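Local coordinates for protein probable glutathione reductase (Sinorhizobium meliloti, PDB 4DNA) that probably reduces glutathione disulfide to glutathione with NADPH, working as a homodimer with one FAD bound per subunit, at residues 172-177 against 195-200; 185-190 against 222-227; 227-232 against 250-255; 155-160 against 258-263. All blocks are in the same frame, centred on the assembly; numbering follows the deposited sequence.

Contact 1. Residues 172-177 against 195-200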
# COMPACT_ATOMS: atom_id res chain seq x y z
N SER A 172 -18.86 -26.87 -3.65
CA SER A 172 -19.58 -25.76 -4.28
C SER A 172 -20.32 -24.91 -3.24
O SER A 172 -20.82 -25.45 -2.24
CB SER A 172 -20.55 -26.26 -5.37
OG SER A 172 -21.39 -27.28 -4.88
N ILE A 173 -20.35 -23.59 -3.47
CA ILE A 173 -21.14 -22.65 -2.67
C ILE A 173 -21.96 -21.68 -3.54
O ILE A 173 -21.53 -21.28 -4.63
CB ILE A 173 -20.29 -21.84 -1.66
CG1 ILE A 173 -21.17 -21.30 -0.53
CG2 ILE A 173 -19.52 -20.70 -2.34
CD1 ILE A 173 -20.40 -21.00 0.75
N LEU A 174 -23.14 -21.31 -3.05
CA LEU A 174 -23.93 -20.27 -3.67
C LEU A 174 -24.21 -19.19 -2.65
O LEU A 174 -24.84 -19.46 -1.62
CB LEU A 174 -25.25 -20.82 -4.23
CG LEU A 174 -26.24 -19.76 -4.72
CD1 LEU A 174 -25.82 -19.22 -6.07
CD2 LEU A 174 -27.66 -20.30 -4.80
N ILE A 175 -23.76 -17.97 -2.95
CA ILE A 175 -23.92 -16.83 -2.05
C ILE A 175 -24.88 -15.76 -2.55
O ILE A 175 -24.56 -15.03 -3.48
CB ILE A 175 -22.58 -16.15 -1.76
CG1 ILE A 175 -21.61 -17.13 -1.13
CG2 ILE A 175 -22.81 -14.96 -0.84
CD1 ILE A 175 -20.16 -16.78 -1.37
N ALA A 176 -26.03 -15.66 -1.90
CA ALA A 176 -26.94 -14.54 -2.09
C ALA A 176 -26.46 -13.30 -1.32
O ALA A 176 -26.03 -13.40 -0.16
CB ALA A 176 -28.33 -14.94 -1.63
N GLY A 177 -26.52 -12.14 -1.96
CA GLY A 177 -26.10 -10.89 -1.33
C GLY A 177 -25.26 -10.10 -2.30
O GLY A 177 -24.57 -10.69 -3.13
N LYS A 195 -16.15 -24.13 -6.11
CA LYS A 195 -16.95 -23.66 -7.24
C LYS A 195 -17.94 -22.62 -6.70
O LYS A 195 -18.87 -22.97 -5.98
CB LYS A 195 -17.68 -24.83 -7.89
CG LYS A 195 -18.79 -24.46 -8.87
CD LYS A 195 -18.26 -24.28 -10.29
CE LYS A 195 -19.40 -24.04 -11.28
NZ LYS A 195 -19.83 -22.61 -11.29
N THR A 196 -17.70 -21.35 -7.01
CA THR A 196 -18.43 -20.23 -6.37
C THR A 196 -19.48 -19.57 -7.26
O THR A 196 -19.18 -19.20 -8.39
CB THR A 196 -17.45 -19.16 -5.85
OG1 THR A 196 -16.66 -19.69 -4.78
CG2 THR A 196 -18.19 -17.93 -5.33
N THR A 197 -20.70 -19.39 -6.75
CA THR A 197 -21.73 -18.62 -7.46
C THR A 197 -22.31 -17.53 -6.56
O THR A 197 -22.62 -17.78 -5.39
CB THR A 197 -22.88 -19.51 -7.97
OG1 THR A 197 -22.35 -20.72 -8.52
CG2 THR A 197 -23.70 -18.79 -9.02
N LEU A 198 -22.45 -16.33 -7.10
CA LEU A 198 -23.00 -15.19 -6.34
C LEU A 198 -24.29 -14.68 -6.98
O LEU A 198 -24.35 -14.48 -8.20
CB LEU A 198 -21.96 -14.06 -6.26
CG LEU A 198 -22.28 -12.72 -5.62
CD1 LEU A 198 -22.31 -12.77 -4.10
CD2 LEU A 198 -21.22 -11.74 -6.07
N ILE A 199 -25.33 -14.50 -6.16
CA ILE A 199 -26.62 -14.02 -6.65
C ILE A 199 -27.15 -12.82 -5.85
O ILE A 199 -27.00 -12.75 -4.63
CB ILE A 199 -27.66 -15.15 -6.77
CG1 ILE A 199 -28.91 -14.67 -7.53
CG2 ILE A 199 -27.98 -15.74 -5.40
CD1 ILE A 199 -30.01 -15.71 -7.66
N TYR A 200 -27.75 -11.88 -6.57
CA TYR A 200 -28.11 -10.59 -6.00
C TYR A 200 -29.35 -10.05 -6.67
O TYR A 200 -29.49 -10.14 -7.88
CB TYR A 200 -26.96 -9.61 -6.20
CG TYR A 200 -27.13 -8.26 -5.52
CD1 TYR A 200 -27.77 -8.14 -4.26
CD2 TYR A 200 -26.63 -7.11 -6.12
CE1 TYR A 200 -27.91 -6.90 -3.63
CE2 TYR A 200 -26.76 -5.86 -5.50
CZ TYR A 200 -27.39 -5.76 -4.27
OH TYR A 200 -27.48 -4.50 -3.68
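Two neighbouring parallel strands, 172-176 and 195-199, run at 17° to each other and put their side chains in register on both faces of the sheet. On the face covered by helix 180-191, I173 and T196 lie side by side and point the same way, with I173 CG2 3.9 Å from T196 OG1; that hydroxyl is bonded to V194 O. Further along, I175 and L198 cross obliquely: L198 carries CG anti to its backbone N (chi1 176°), which swings CD1 across to I175 CG2 at 4.0 Å and on to the carbonyls of I175 and G177. An alanine here would lose CG and both methyls, and would probably loosen the cover over those two carbonyls and over I175. On the reverse face L174 crosses T197 obliquely, CD1 lying 3.5 Å from T197 CB, and I199 CG2 meets A176 CB at 3.9 Å. Between the faces the backbones are stitched by five N-H to O bonds, among them I175 N to T197 O at 2.7 Å, straight and nearly along the C=O axis, and G177 N to I199 O at 2.8 Å. This is the first beta-alpha-beta unit of a Rossmann-type domain, and G177 opens its predicted dinucleotide-binding glycine turn. With five main-chain bonds joining the strands and mainly apolar side chains on both faces, the strand end that presents G177 is held by main-chain bonding as well as by packing.

Contact 2. Residues 185-190 against 222-227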
# COMPACT_ATOMS: atom_id res chain seq x y z
N PHE A 185 -16.45 -13.08 0.83
CA PHE A 185 -16.55 -14.52 0.94
C PHE A 185 -16.46 -15.24 -0.40
O PHE A 185 -15.71 -16.20 -0.52
CB PHE A 185 -17.81 -14.90 1.70
CG PHE A 185 -17.60 -14.95 3.17
CD1 PHE A 185 -16.93 -16.02 3.75
CD2 PHE A 185 -18.01 -13.90 3.97
CE1 PHE A 185 -16.70 -16.07 5.11
CE2 PHE A 185 -17.78 -13.95 5.34
CZ PHE A 185 -17.14 -15.03 5.91
N ALA A 186 -17.20 -14.77 -1.39
CA ALA A 186 -17.15 -15.34 -2.72
C ALA A 186 -15.72 -15.40 -3.21
O ALA A 186 -15.29 -16.40 -3.78
CB ALA A 186 -17.99 -14.55 -3.68
N ASN A 187 -14.98 -14.33 -2.98
CA ASN A 187 -13.57 -14.33 -3.33
C ASN A 187 -12.73 -15.27 -2.47
O ASN A 187 -11.84 -15.95 -2.99
CB ASN A 187 -13.02 -12.91 -3.34
CG ASN A 187 -13.37 -12.18 -4.61
OD1 ASN A 187 -12.72 -12.35 -5.63
ND2 ASN A 187 -14.42 -11.37 -4.56
N ILE A 188 -13.03 -15.32 -1.17
CA ILE A 188 -12.29 -16.22 -0.29
C ILE A 188 -12.50 -17.65 -0.78
O ILE A 188 -11.54 -18.35 -1.12
CB ILE A 188 -12.68 -16.04 1.21
CG1 ILE A 188 -12.06 -14.75 1.77
CG2 ILE A 188 -12.17 -17.20 2.04
CD1 ILE A 188 -12.80 -14.18 2.95
N PHE A 189 -13.76 -18.08 -0.87
CA PHE A 189 -14.05 -19.44 -1.28
C PHE A 189 -13.50 -19.77 -2.66
O PHE A 189 -12.92 -20.84 -2.84
CB PHE A 189 -15.54 -19.77 -1.18
CG PHE A 189 -16.01 -19.93 0.24
CD1 PHE A 189 -15.34 -20.79 1.11
CD2 PHE A 189 -17.11 -19.24 0.71
CE1 PHE A 189 -15.75 -20.94 2.42
CE2 PHE A 189 -17.54 -19.40 2.02
CZ PHE A 189 -16.86 -20.25 2.88
N HIS A 190 -13.65 -18.85 -3.61
CA HIS A 190 -13.15 -19.10 -4.96
C HIS A 190 -11.67 -19.35 -4.94
O HIS A 190 -11.21 -20.34 -5.50
CB HIS A 190 -13.45 -17.97 -5.93
CG HIS A 190 -12.91 -18.22 -7.32
ND1 HIS A 190 -13.59 -18.92 -8.25
CD2 HIS A 190 -11.69 -17.89 -7.90
CE1 HIS A 190 -12.86 -19.00 -9.38
NE2 HIS A 190 -11.69 -18.38 -9.16
N GLU A 222 -15.94 -12.48 -12.70
CA GLU A 222 -16.46 -13.48 -13.63
C GLU A 222 -15.44 -13.92 -14.67
O GLU A 222 -15.47 -15.05 -15.16
CB GLU A 222 -17.82 -13.09 -14.22
CG GLU A 222 -17.86 -11.98 -15.24
CD GLU A 222 -19.26 -11.80 -15.82
OE1 GLU A 222 -20.22 -12.35 -15.22
OE2 GLU A 222 -19.41 -11.11 -16.86
N GLU A 223 -14.50 -13.02 -14.96
CA GLU A 223 -13.32 -13.34 -15.77
C GLU A 223 -12.54 -14.49 -15.15
O GLU A 223 -11.98 -15.31 -15.87
CB GLU A 223 -12.41 -12.10 -15.87
CG GLU A 223 -11.70 -11.91 -17.20
CD GLU A 223 -10.46 -12.78 -17.37
OE1 GLU A 223 -9.79 -13.11 -16.35
OE2 GLU A 223 -10.14 -13.14 -18.54
N LYS A 224 -12.51 -14.58 -13.82
CA LYS A 224 -11.72 -15.62 -13.15
C LYS A 224 -12.50 -16.87 -12.75
O LYS A 224 -11.96 -17.75 -12.09
CB LYS A 224 -10.89 -15.05 -11.97
CG LYS A 224 -11.64 -14.75 -10.69
CD LYS A 224 -10.71 -14.12 -9.67
CE LYS A 224 -11.48 -13.35 -8.61
NZ LYS A 224 -10.69 -13.04 -7.39
N GLY A 225 -13.75 -16.96 -13.18
CA GLY A 225 -14.54 -18.17 -12.95
C GLY A 225 -15.56 -18.06 -11.84
O GLY A 225 -15.93 -19.06 -11.24
N ILE A 226 -16.02 -16.85 -11.55
CA ILE A 226 -17.13 -16.71 -10.61
C ILE A 226 -18.41 -16.38 -11.38
O ILE A 226 -18.45 -15.43 -12.16
CB ILE A 226 -16.82 -15.71 -9.47
CG1 ILE A 226 -15.52 -16.12 -8.76
CG2 ILE A 226 -17.99 -15.63 -8.50
CD1 ILE A 226 -15.06 -15.21 -7.63
N ARG A 227 -19.43 -17.19 -11.17
CA ARG A 227 -20.70 -16.95 -11.82
C ARG A 227 -21.42 -15.90 -11.00
O ARG A 227 -21.63 -16.07 -9.80
CB ARG A 227 -21.51 -18.24 -11.89
CG ARG A 227 -22.51 -18.26 -13.04
CD ARG A 227 -23.64 -19.23 -12.76
NE ARG A 227 -24.67 -19.16 -13.79
CZ ARG A 227 -25.74 -19.96 -13.87
NH1 ARG A 227 -25.93 -20.93 -12.97
NH2 ARG A 227 -26.62 -19.80 -14.86
O HOH W 1 -15.52 -20.77 -8.79
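Helix 180-191, the connecting helix of the Rossmann beta-alpha-beta unit, meets the turn that ends the next helix, 211-223. That helix closes in a Schellman motif, with G225 at positive phi as its C-prime residue, I226 N bonded to M221 O and G225 N to E222 O. H190 does most of the touching. Its CG is anti to the backbone N (chi1 179°), so the ring is carried out toward the turn. CB starts the contact 3.6 Å from I226 CD1. CG and then ND1 run over I226 CG1, which sits above one ring face, 3.8 Å from the ring centroid and 29° off its normal, a CH-pi contact. A water at the ring edge, in its plane, lies 2.7 Å from ND1 and donates to G225 O. CE1 faces the carbonyl oxygens of K224 and G225, and the tip, NE2, comes 3.0 Å from K224 O. One helical turn earlier, N187 crosses K224 at about a right angle. The lysine chain is extended beyond CG and brings its ammonium to two carbonyl oxygens, N187 OD1 and Q348 O, while N187 ND2 bonds back to V183 O. With both ends of the amide engaged, its rotation is probably fixed. K224 NZ reaches N187 OD1 at 2.8 Å, nearly along the axis of the side-chain C=O.

Contact 3. Residues 227-232 against 250-255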
# COMPACT_ATOMS: atom_id res chain seq x y z
N ARG A 227 -19.43 -17.19 -11.17
CA ARG A 227 -20.70 -16.95 -11.82
C ARG A 227 -21.42 -15.90 -11.00
O ARG A 227 -21.63 -16.07 -9.80
CB ARG A 227 -21.51 -18.24 -11.89
CG ARG A 227 -22.51 -18.26 -13.04
CD ARG A 227 -23.64 -19.23 -12.76
NE ARG A 227 -24.67 -19.16 -13.79
CZ ARG A 227 -25.74 -19.96 -13.87
NH1 ARG A 227 -25.93 -20.93 -12.97
NH2 ARG A 227 -26.62 -19.80 -14.86
N ILE A 228 -21.77 -14.78 -11.64
CA ILE A 228 -22.56 -13.76 -10.97
C ILE A 228 -23.91 -13.69 -11.64
O ILE A 228 -24.00 -13.69 -12.86
CB ILE A 228 -21.90 -12.37 -10.95
CG1 ILE A 228 -20.44 -12.46 -10.50
CG2 ILE A 228 -22.68 -11.40 -10.06
CD1 ILE A 228 -19.70 -11.15 -10.64
N LEU A 229 -24.95 -13.65 -10.83
CA LEU A 229 -26.31 -13.58 -11.29
C LEU A 229 -27.00 -12.36 -10.69
O LEU A 229 -27.32 -12.31 -9.50
CB LEU A 229 -27.05 -14.88 -10.93
CG LEU A 229 -26.42 -16.13 -11.56
CD1 LEU A 229 -27.08 -17.41 -11.10
CD2 LEU A 229 -26.41 -16.04 -13.08
N CYS A 230 -27.22 -11.36 -11.54
CA CYS A 230 -27.84 -10.12 -11.14
C CYS A 230 -29.37 -10.13 -11.31
O CYS A 230 -29.92 -11.00 -12.01
CB CYS A 230 -27.19 -8.95 -11.89
SG CYS A 230 -25.74 -8.29 -11.02
N GLU A 231 -30.04 -9.18 -10.66
CA GLU A 231 -31.48 -8.95 -10.80
C GLU A 231 -32.27 -10.22 -10.55
O GLU A 231 -33.17 -10.55 -11.32
CB GLU A 231 -31.83 -8.42 -12.20
CG GLU A 231 -30.97 -7.27 -12.72
CD GLU A 231 -31.67 -6.46 -13.79
OE1 GLU A 231 -32.86 -6.73 -14.07
OE2 GLU A 231 -31.05 -5.54 -14.36
N ASP A 232 -31.94 -10.92 -9.48
CA ASP A 232 -32.55 -12.21 -9.20
C ASP A 232 -32.52 -12.54 -7.72
O ASP A 232 -31.74 -11.97 -6.96
CB ASP A 232 -31.83 -13.30 -9.99
CG ASP A 232 -32.68 -14.54 -10.20
OD1 ASP A 232 -33.87 -14.55 -9.82
OD2 ASP A 232 -32.13 -15.51 -10.75
N MSE A 250 -35.97 -17.40 -9.56
CA MSE A 250 -36.96 -16.88 -10.50
C MSE A 250 -36.46 -17.10 -11.90
O MSE A 250 -37.16 -17.67 -12.75
CB MSE A 250 -37.13 -15.37 -10.37
CG MSE A 250 -38.15 -14.91 -9.33
SE MSE A 250 -38.61 -13.02 -9.73
CE MSE A 250 -38.04 -12.08 -8.08
N LYS A 251 -35.21 -16.69 -12.13
CA LYS A 251 -34.67 -16.54 -13.47
C LYS A 251 -33.68 -17.62 -13.95
O LYS A 251 -33.67 -17.96 -15.13
CB LYS A 251 -34.07 -15.15 -13.61
CG LYS A 251 -35.07 -14.04 -13.30
CD LYS A 251 -34.59 -12.68 -13.79
CE LYS A 251 -35.60 -11.61 -13.43
NZ LYS A 251 -35.10 -10.25 -13.80
N HIS A 252 -32.87 -18.17 -13.06
CA HIS A 252 -31.86 -19.13 -13.49
C HIS A 252 -32.12 -20.55 -13.04
O HIS A 252 -31.18 -21.29 -12.76
CB HIS A 252 -30.47 -18.67 -13.05
CG HIS A 252 -30.16 -17.23 -13.43
ND1 HIS A 252 -30.47 -16.18 -12.63
CD2 HIS A 252 -29.53 -16.69 -14.55
CE1 HIS A 252 -30.07 -15.04 -13.22
NE2 HIS A 252 -29.49 -15.35 -14.39
N GLY A 253 -33.40 -20.93 -12.99
CA GLY A 253 -33.82 -22.30 -12.60
C GLY A 253 -33.35 -22.71 -11.21
O GLY A 253 -33.27 -21.87 -10.30
N GLU A 254 -33.02 -23.99 -11.05
CA GLU A 254 -32.55 -24.49 -9.75
C GLU A 254 -31.07 -24.84 -9.71
O GLU A 254 -30.57 -25.60 -10.55
CB GLU A 254 -33.42 -25.66 -9.25
CG GLU A 254 -33.59 -26.84 -10.20
CD GLU A 254 -34.74 -27.75 -9.80
OE1 GLU A 254 -35.46 -27.42 -8.84
OE2 GLU A 254 -34.93 -28.79 -10.46
N ILE A 255 -30.37 -24.29 -8.73
CA ILE A 255 -28.92 -24.45 -8.61
C ILE A 255 -28.59 -25.31 -7.41
O ILE A 255 -29.06 -25.04 -6.29
CB ILE A 255 -28.17 -23.10 -8.46
CG1 ILE A 255 -28.96 -21.94 -9.05
CG2 ILE A 255 -26.78 -23.18 -9.07
CD1 ILE A 255 -28.16 -20.66 -9.21
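D232 OD1 is gripped twice: by a long, weak bond from K251 N at 3.4 Å, and by a second hydrogen bond from a residue just beyond the ends of the two segments. The other carboxylate oxygen, OD2, takes the N-H of H252 ND1 at 2.6 Å, although its placement in the model is less certain. OD2 lies at the edge of the imidazole, in the ring plane, yet the carboxylate plane is turned 46° from the ring, the two side chains sliding past each other in opposite directions. A negative carboxylate here would probably favour a protonated histidine. The contact ties strand 227-229, an outermost strand of the parallel Rossmann-type sheet, and the loop after it to the turn between strands 245-249 and 254-257 of the small antiparallel sheet. H252 and L229 meet tip to tip: L229 CD2 sits 3.4 Å above one ring face, offset toward its rim, a CH-pi contact. An alanine in place of H252 would remove the imidazole, and would probably cost D232 OD2 this N-H partner and strip cover from the L229 methyls. The other methyl, L229 CD1, touches I255 CD1 at 3.9 Å and also lies over the centre of the R227 guanidinium. K251, extended beyond CG, runs out past D232 until its NZ donates to E231 O at 3.2 Å, in the carbonyl plane.

Contact 4. Residues 155-160 against 258-263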
# COMPACT_ATOMS: atom_id res chain seq x y z
N GLU A 155 -33.45 -22.47 7.09
CA GLU A 155 -32.73 -23.18 8.14
C GLU A 155 -31.66 -24.13 7.54
O GLU A 155 -30.90 -24.75 8.27
CB GLU A 155 -33.72 -23.91 9.08
CG GLU A 155 -34.42 -25.16 8.52
CD GLU A 155 -35.55 -24.87 7.52
OE1 GLU A 155 -36.27 -23.84 7.64
OE2 GLU A 155 -35.72 -25.70 6.60
N LEU A 156 -31.60 -24.20 6.22
CA LEU A 156 -30.61 -25.02 5.54
C LEU A 156 -29.39 -24.21 5.08
O LEU A 156 -28.38 -24.77 4.63
CB LEU A 156 -31.27 -25.76 4.36
CG LEU A 156 -32.60 -26.47 4.68
CD1 LEU A 156 -33.31 -26.89 3.41
CD2 LEU A 156 -32.41 -27.66 5.60
N CYS A 157 -29.47 -22.89 5.23
CA CYS A 157 -28.46 -21.98 4.73
C CYS A 157 -27.45 -21.62 5.79
O CYS A 157 -27.62 -21.97 6.96
CB CYS A 157 -29.12 -20.73 4.21
SG CYS A 157 -30.15 -21.05 2.78
N ILE A 158 -26.39 -20.92 5.40
CA ILE A 158 -25.38 -20.49 6.37
C ILE A 158 -25.23 -18.97 6.43
O ILE A 158 -25.62 -18.26 5.51
CB ILE A 158 -24.02 -21.18 6.15
CG1 ILE A 158 -23.50 -20.96 4.72
CG2 ILE A 158 -24.10 -22.65 6.48
CD1 ILE A 158 -22.03 -21.26 4.57
N THR A 159 -24.67 -18.49 7.54
CA THR A 159 -24.30 -17.09 7.65
C THR A 159 -22.80 -17.01 7.83
O THR A 159 -22.12 -18.04 7.94
CB THR A 159 -24.99 -16.38 8.84
OG1 THR A 159 -24.53 -16.94 10.07
CG2 THR A 159 -26.49 -16.51 8.76
N SER A 160 -22.28 -15.79 7.89
CA SER A 160 -20.88 -15.58 8.21
C SER A 160 -20.51 -16.13 9.60
O SER A 160 -19.34 -16.42 9.88
CB SER A 160 -20.54 -14.10 8.08
OG SER A 160 -21.42 -13.29 8.84
N ASP A 258 -23.12 -27.34 -2.38
CA ASP A 258 -22.85 -27.89 -1.06
C ASP A 258 -23.37 -26.99 0.08
O ASP A 258 -23.98 -27.46 1.03
CB ASP A 258 -21.36 -28.21 -0.89
CG ASP A 258 -20.96 -29.51 -1.57
OD1 ASP A 258 -21.77 -30.45 -1.58
OD2 ASP A 258 -19.83 -29.60 -2.08
N GLN A 259 -23.15 -25.68 -0.04
CA GLN A 259 -23.67 -24.73 0.95
C GLN A 259 -24.34 -23.56 0.25
O GLN A 259 -23.96 -23.19 -0.88
CB GLN A 259 -22.55 -24.22 1.87
CG GLN A 259 -21.75 -25.30 2.58
CD GLN A 259 -22.45 -25.85 3.81
OE1 GLN A 259 -23.19 -25.15 4.50
NE2 GLN A 259 -22.20 -27.11 4.11
N VAL A 260 -25.34 -22.98 0.92
CA VAL A 260 -26.00 -21.76 0.47
C VAL A 260 -25.87 -20.69 1.55
O VAL A 260 -26.49 -20.79 2.60
CB VAL A 260 -27.48 -21.97 0.12
CG1 VAL A 260 -28.13 -20.66 -0.28
CG2 VAL A 260 -27.62 -22.99 -1.01
N MSE A 261 -25.08 -19.67 1.28
CA MSE A 261 -24.84 -18.61 2.23
C MSE A 261 -25.73 -17.45 1.96
O MSE A 261 -25.80 -16.95 0.83
CB MSE A 261 -23.40 -18.15 2.10
CG MSE A 261 -23.05 -17.19 3.22
SE MSE A 261 -21.13 -16.83 3.02
CE MSE A 261 -20.63 -16.55 4.91
N LEU A 262 -26.41 -17.01 3.02
CA LEU A 262 -27.13 -15.75 3.01
C LEU A 262 -26.28 -14.63 3.59
O LEU A 262 -25.98 -14.61 4.79
CB LEU A 262 -28.42 -15.86 3.79
CG LEU A 262 -29.34 -16.96 3.34
CD1 LEU A 262 -30.45 -17.05 4.36
CD2 LEU A 262 -29.87 -16.70 1.93
N ALA A 263 -25.89 -13.70 2.73
CA ALA A 263 -25.08 -12.56 3.12
C ALA A 263 -25.79 -11.27 2.76
O ALA A 263 -25.19 -10.39 2.15
CB ALA A 263 -23.72 -12.62 2.43
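C157 is the first residue of the 155-160 loop to touch strand 259-262, its CB pointing toward it. Its SG, anti to its own carbonyl carbon and beside the backbone N (chi1 -65°), lies against V260 CG1 at 3.7 Å, while CB rests on L262 CG at 3.9 Å. Next, I158 makes the backbone link. Its N donates to V260 O at 2.8 Å, from above the carbonyl plane, and its O accepts from L262 N at 2.9 Å, nearly along the C=O axis. These two bonds straddle M261 and make a single beta bridge; the touching parts diverge by 68°. The I158 side chain holds CG1 in the crowded place between N and the carbonyl carbon (chi1 56°), which sets it 3.8 Å from M261 CB, and CG2 meets Q259 OE1 at 3.3 Å, the two side chains crossing at about a right angle. Strand 259-262 is an outermost strand of the four-stranded parallel sheet in the Rossmann-type domain, bonded on its other side to strand 172-176, so the loop covers that sheet's margin while leading away from strand 143-145. The CB of T159 points away from the strand, and the residue serves as N-cap of helix 160-163: OG1 bonds weakly to N161 N, and E162 OE1 accepts from T159 N. At S160 the first helical residue meets selenomethionine M261, whose chain, anti at chi1 and chi2 and bent at chi3, brings the methyl CE to 3.4 Å from S160 CA. F185 of helix 180-191 packs on both residues, and the S160 side chain lies about 4 Å from the bound FAD.

Overall arrangement
Contact 1 is the buried middle of the parallel sheet, with backbone bonds between two strands and mainly apolar side chains on its faces; the other three are partly buried. Contacts 3 and 4 border the same sheet on its two margins: the first, with four of nine touching residues exposed, relies on charged and imidazole side chains around a turn, the second on one bridge plus apolar side chains near FAD. Contact 2, beside contact 1, combines a histidine ring over an isoleucine with a lysine-amide bond and a water. It shares R227 with contact 3, and R227 O probably bonds L198 of contact 1. On the face that helix 180-191 covers, M261 of contact 4 also meets F185 of contact 2.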